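Local coordinates for protein enterotoxin-like toxin X (Staphylococcus aureus, PDB 5U75) that binds sialyl Lewis X and, through sialic acid-dependent interaction with neutrophil surface glycoproteins, inhibits phagocytosis and killing by human neutrophils, at residues H97-A102 with Y129-H134. Numbering follows the deposited sequence.
With SIA (N-acetyl-alpha-neuraminic acid), chain B; GAL (beta-D-galactopyranose), chain C; FUC (alpha-L-fucopyranose), chain D.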
loop_
_atom_site.group_PDB
_atom_site.type_symbol
_atom_site.label_atom_id
_atom_site.label_comp_id
_atom_site.label_asym_id
_atom_site.label_seq_id
_atom_site.Cartn_x
_atom_site.Cartn_y
_atom_site.Cartn_z
ATOM N N HIS A 97 -4.207 -4.561 1.072
ATOM C CA HIS A 97 -3.535 -5.339 0.056
ATOM C C HIS A 97 -3.114 -4.517 -1.141
ATOM O O HIS A 97 -1.950 -4.530 -1.537
ATOM C CB HIS A 97 -4.383 -6.518 -0.452
ATOM C CG HIS A 97 -3.649 -7.345 -1.443
ATOM N ND1 HIS A 97 -2.772 -8.335 -1.063
ATOM C CD2 HIS A 97 -3.542 -7.238 -2.787
ATOM C CE1 HIS A 97 -2.198 -8.844 -2.137
ATOM N NE2 HIS A 97 -2.641 -8.185 -3.197
ATOM N N ILE A 98 -4.082 -3.816 -1.718
ATOM C CA ILE A 98 -3.841 -3.056 -2.945
ATOM C C ILE A 98 -2.829 -1.932 -2.702
ATOM O O ILE A 98 -1.937 -1.704 -3.520
ATOM C CB ILE A 98 -5.167 -2.502 -3.522
ATOM C CG1 ILE A 98 -6.076 -3.677 -3.930
ATOM C CG2 ILE A 98 -4.901 -1.566 -4.696
ATOM C CD1 ILE A 98 -7.501 -3.283 -4.251
ATOM N N ILE A 99 -2.954 -1.258 -1.559
ATOM C CA ILE A 99 -2.004 -0.220 -1.202
ATOM C C ILE A 99 -0.590 -0.775 -1.094
ATOM O O ILE A 99 0.331 -0.203 -1.676
ATOM C CB ILE A 99 -2.407 0.514 0.085
ATOM C CG1 ILE A 99 -3.627 1.385 -0.205
ATOM C CG2 ILE A 99 -1.257 1.374 0.618
ATOM C CD1 ILE A 99 -4.337 1.873 1.041
ATOM N N ARG A 100 -0.401 -1.869 -0.369
ATOM C CA ARG A 100 0.959 -2.414 -0.222
ATOM C C ARG A 100 1.500 -2.944 -1.540
ATOM O O ARG A 100 2.696 -2.806 -1.814
ATOM C CB ARG A 100 1.034 -3.457 0.890
ATOM C CG ARG A 100 0.621 -2.915 2.231
ATOM C CD ARG A 100 1.230 -3.677 3.392
ATOM N NE ARG A 100 0.425 -3.553 4.583
ATOM C CZ ARG A 100 0.792 -3.883 5.820
ATOM N NH1 ARG A 100 2.019 -4.312 6.085
ATOM N NH2 ARG A 100 -0.084 -3.753 6.805
ATOM N N PHE A 101 0.626 -3.503 -2.393
ATOM C CA PHE A 101 1.020 -3.873 -3.751
ATOM C C PHE A 101 1.638 -2.692 -4.525
ATOM O O PHE A 101 2.693 -2.830 -5.157
ATOM C CB PHE A 101 -0.190 -4.440 -4.515
ATOM C CG PHE A 101 0.129 -4.888 -5.904
ATOM C CD1 PHE A 101 0.113 -3.986 -6.970
ATOM C CD2 PHE A 101 0.434 -6.227 -6.166
ATOM C CE1 PHE A 101 0.395 -4.404 -8.268
ATOM C CE2 PHE A 101 0.709 -6.645 -7.461
ATOM C CZ PHE A 101 0.689 -5.740 -8.512
ATOM N N ALA A 102 0.996 -1.526 -4.429
ATOM C CA ALA A 102 1.513 -0.293 -5.042
ATOM C C ALA A 102 2.883 0.115 -4.481
ATOM O O ALA A 102 3.764 0.564 -5.228
ATOM C CB ALA A 102 0.512 0.824 -4.878
ATOM N N TYR A 129 -6.753 5.156 8.896
ATOM C CA TYR A 129 -6.460 3.751 9.092
ATOM C C TYR A 129 -4.959 3.600 8.910
ATOM O O TYR A 129 -4.423 3.878 7.829
ATOM C CB TYR A 129 -7.215 2.851 8.098
ATOM C CG TYR A 129 -8.702 3.069 8.068
ATOM C CD1 TYR A 129 -9.549 2.370 8.937
ATOM C CD2 TYR A 129 -9.281 3.964 7.158
ATOM C CE1 TYR A 129 -10.922 2.565 8.918
ATOM C CE2 TYR A 129 -10.659 4.151 7.107
ATOM C CZ TYR A 129 -11.481 3.456 7.995
ATOM O OH TYR A 129 -12.838 3.659 7.949
ATOM N N THR A 130 -4.291 3.116 9.956
ATOM C CA THR A 130 -2.841 3.044 9.992
ATOM C C THR A 130 -2.347 1.628 9.739
ATOM O O THR A 130 -2.769 0.685 10.405
ATOM C CB THR A 130 -2.276 3.547 11.352
ATOM O OG1 THR A 130 -2.770 4.855 11.629
ATOM C CG2 THR A 130 -0.757 3.547 11.329
ATOM N N LEU A 131 -1.462 1.503 8.763
ATOM C CA LEU A 131 -0.880 0.266 8.344
ATOM C C LEU A 131 0.599 0.258 8.688
ATOM O O LEU A 131 1.417 0.876 7.999
ATOM C CB LEU A 131 -1.061 0.074 6.836
ATOM C CG LEU A 131 -2.458 0.368 6.283
ATOM C CD1 LEU A 131 -2.394 0.193 4.775
ATOM C CD2 LEU A 131 -3.527 -0.528 6.889
ATOM N N GLU A 132 0.943 -0.492 9.727
ATOM C CA GLU A 132 2.336 -0.616 10.143
ATOM C C GLU A 132 3.098 -1.523 9.180
ATOM O O GLU A 132 2.758 -2.701 9.031
ATOM C CB GLU A 132 2.403 -1.157 11.571
ATOM C CG GLU A 132 1.700 -0.304 12.589
ATOM C CD GLU A 132 1.973 -0.776 14.006
ATOM O OE1 GLU A 132 3.119 -0.575 14.452
ATOM O OE2 GLU A 132 1.059 -1.343 14.648
ATOM N N SER A 133 4.152 -0.991 8.548
ATOM C CA SER A 133 4.773 -1.657 7.414
ATOM C C SER A 133 5.624 -2.869 7.733
ATOM O O SER A 133 5.924 -3.646 6.862
ATOM C CB SER A 133 5.607 -0.671 6.593
ATOM O OG SER A 133 6.734 -0.223 7.336
ATOM N N HIS A 134 6.055 -2.994 8.984
ATOM C CA HIS A 134 7.003 -4.030 9.380
ATOM C C HIS A 134 6.356 -5.407 9.613
ATOM O O HIS A 134 7.071 -6.396 9.826
ATOM C CB HIS A 134 7.767 -3.575 10.643
ATOM C CG HIS A 134 6.926 -3.507 11.872
ATOM N ND1 HIS A 134 6.108 -2.438 12.171
ATOM C CD2 HIS A 134 6.767 -4.396 12.884
ATOM C CE1 HIS A 134 5.508 -2.657 13.324
ATOM N NE2 HIS A 134 5.881 -3.846 13.767
HETATM C C1 SIA B . -5.656 3.468 13.288
HETATM C C2 SIA B . -6.550 3.259 14.516
HETATM C C3 SIA B . -7.088 4.579 15.081
HETATM C C4 SIA B . -8.098 5.223 14.139
HETATM C C5 SIA B . -9.213 4.252 13.713
HETATM C C6 SIA B . -8.584 2.962 13.208
HETATM C C7 SIA B . -9.519 1.806 12.841
HETATM C C8 SIA B . -8.732 0.544 12.512
HETATM C C9 SIA B . -9.601 -0.480 11.797
HETATM C C10 SIA B . -11.346 4.597 12.578
HETATM C C11 SIA B . -12.064 5.281 11.465
HETATM N N5 SIA B . -10.034 4.864 12.681
HETATM O O1A SIA B . -4.925 4.478 13.245
HETATM O O1B SIA B . -5.656 2.591 12.374
HETATM O O4 SIA B . -8.719 6.370 14.709
HETATM O O6 SIA B . -7.680 2.423 14.171
HETATM O O7 SIA B . -10.482 1.574 13.889
HETATM O O8 SIA B . -7.630 0.838 11.641
HETATM O O9 SIA B . -8.953 -1.741 11.853
HETATM O O10 SIA B . -11.940 3.813 13.326
HETATM C C1 GAL C . -4.904 -1.046 16.086
HETATM C C2 GAL C . -5.464 0.338 16.365
HETATM C C3 GAL C . -5.289 1.247 15.147
HETATM C C4 GAL C . -3.814 1.243 14.732
HETATM C C5 GAL C . -3.307 -0.171 14.488
HETATM C C6 GAL C . -1.834 -0.148 14.105
HETATM O O2 GAL C . -6.837 0.261 16.736
HETATM O O3 GAL C . -5.756 2.565 15.483
HETATM O O4 GAL C . -3.066 1.898 15.752
HETATM O O5 GAL C . -3.533 -0.989 15.642
HETATM O O6 GAL C . -1.324 -1.454 13.834
HETATM C C1 FUC D . -1.614 -2.756 18.869
HETATM C C2 FUC D . -0.231 -2.376 18.345
HETATM C C3 FUC D . -0.286 -1.068 17.568
HETATM C C4 FUC D . -0.886 0.026 18.428
HETATM C C5 FUC D . -2.272 -0.417 18.880
HETATM C C6 FUC D . -2.960 0.607 19.765
HETATM O O2 FUC D . 0.265 -3.384 17.468
HETATM O O3 FUC D . 1.032 -0.729 17.125
HETATM O O4 FUC D . -0.019 0.263 19.547
HETATM O O5 FUC D . -2.207 -1.665 19.571
HETATM O O HOH W 1 0.430 -4.093 9.752
#
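Arg100 bridges most of the gap between helix 92-104 and the edge strand 128-132; the axes of helix 97-102 and strand 129-132 come no nearer than 11.1 Å and cross at -51°. Its CG lies beside the backbone N (chi1 -59°), and from there the chain runs extended to NE, carrying the guanidinium to the end of the strand. The arginine crosses Leu131 obliquely, with Arg100 NH2 3.9 Å from Leu131 CB. Arg100 NH2 also donates to a water at 3.0 Å, which lies in the guanidinium plane and in turn donates a hydrogen bond to Glu132 O at 2.8 Å. Asp96 forms a salt bridge with NE, while Lys135 O and the Tyr109 hydroxyl hold NH1, so the buried charge is gripped along its length and its rotation is fixed. Deeper in, Ile99 CG2 meets Leu131 CD1 loosely at 4.5 Å, and Ile99 also packs on Ile119 and Ile121 of the adjoining strand.

Glu132 points away from the helix, and Thr130 and Glu132 both meet the glycan. Thr130 clasps the sialic acid carboxylate with two bonds, N to O1B (2.8 Å, 166°) and OG1 to O1A (2.7 Å). Glu132 OE2 accepts from both galactose O6 (2.5 Å) and fucose O3. One strand thus has its inner face against the helix and its outer face in the sialyl Lewis X site of the C-terminal beta-grasp domain, an arrangement of a helix packed across a mixed sheet.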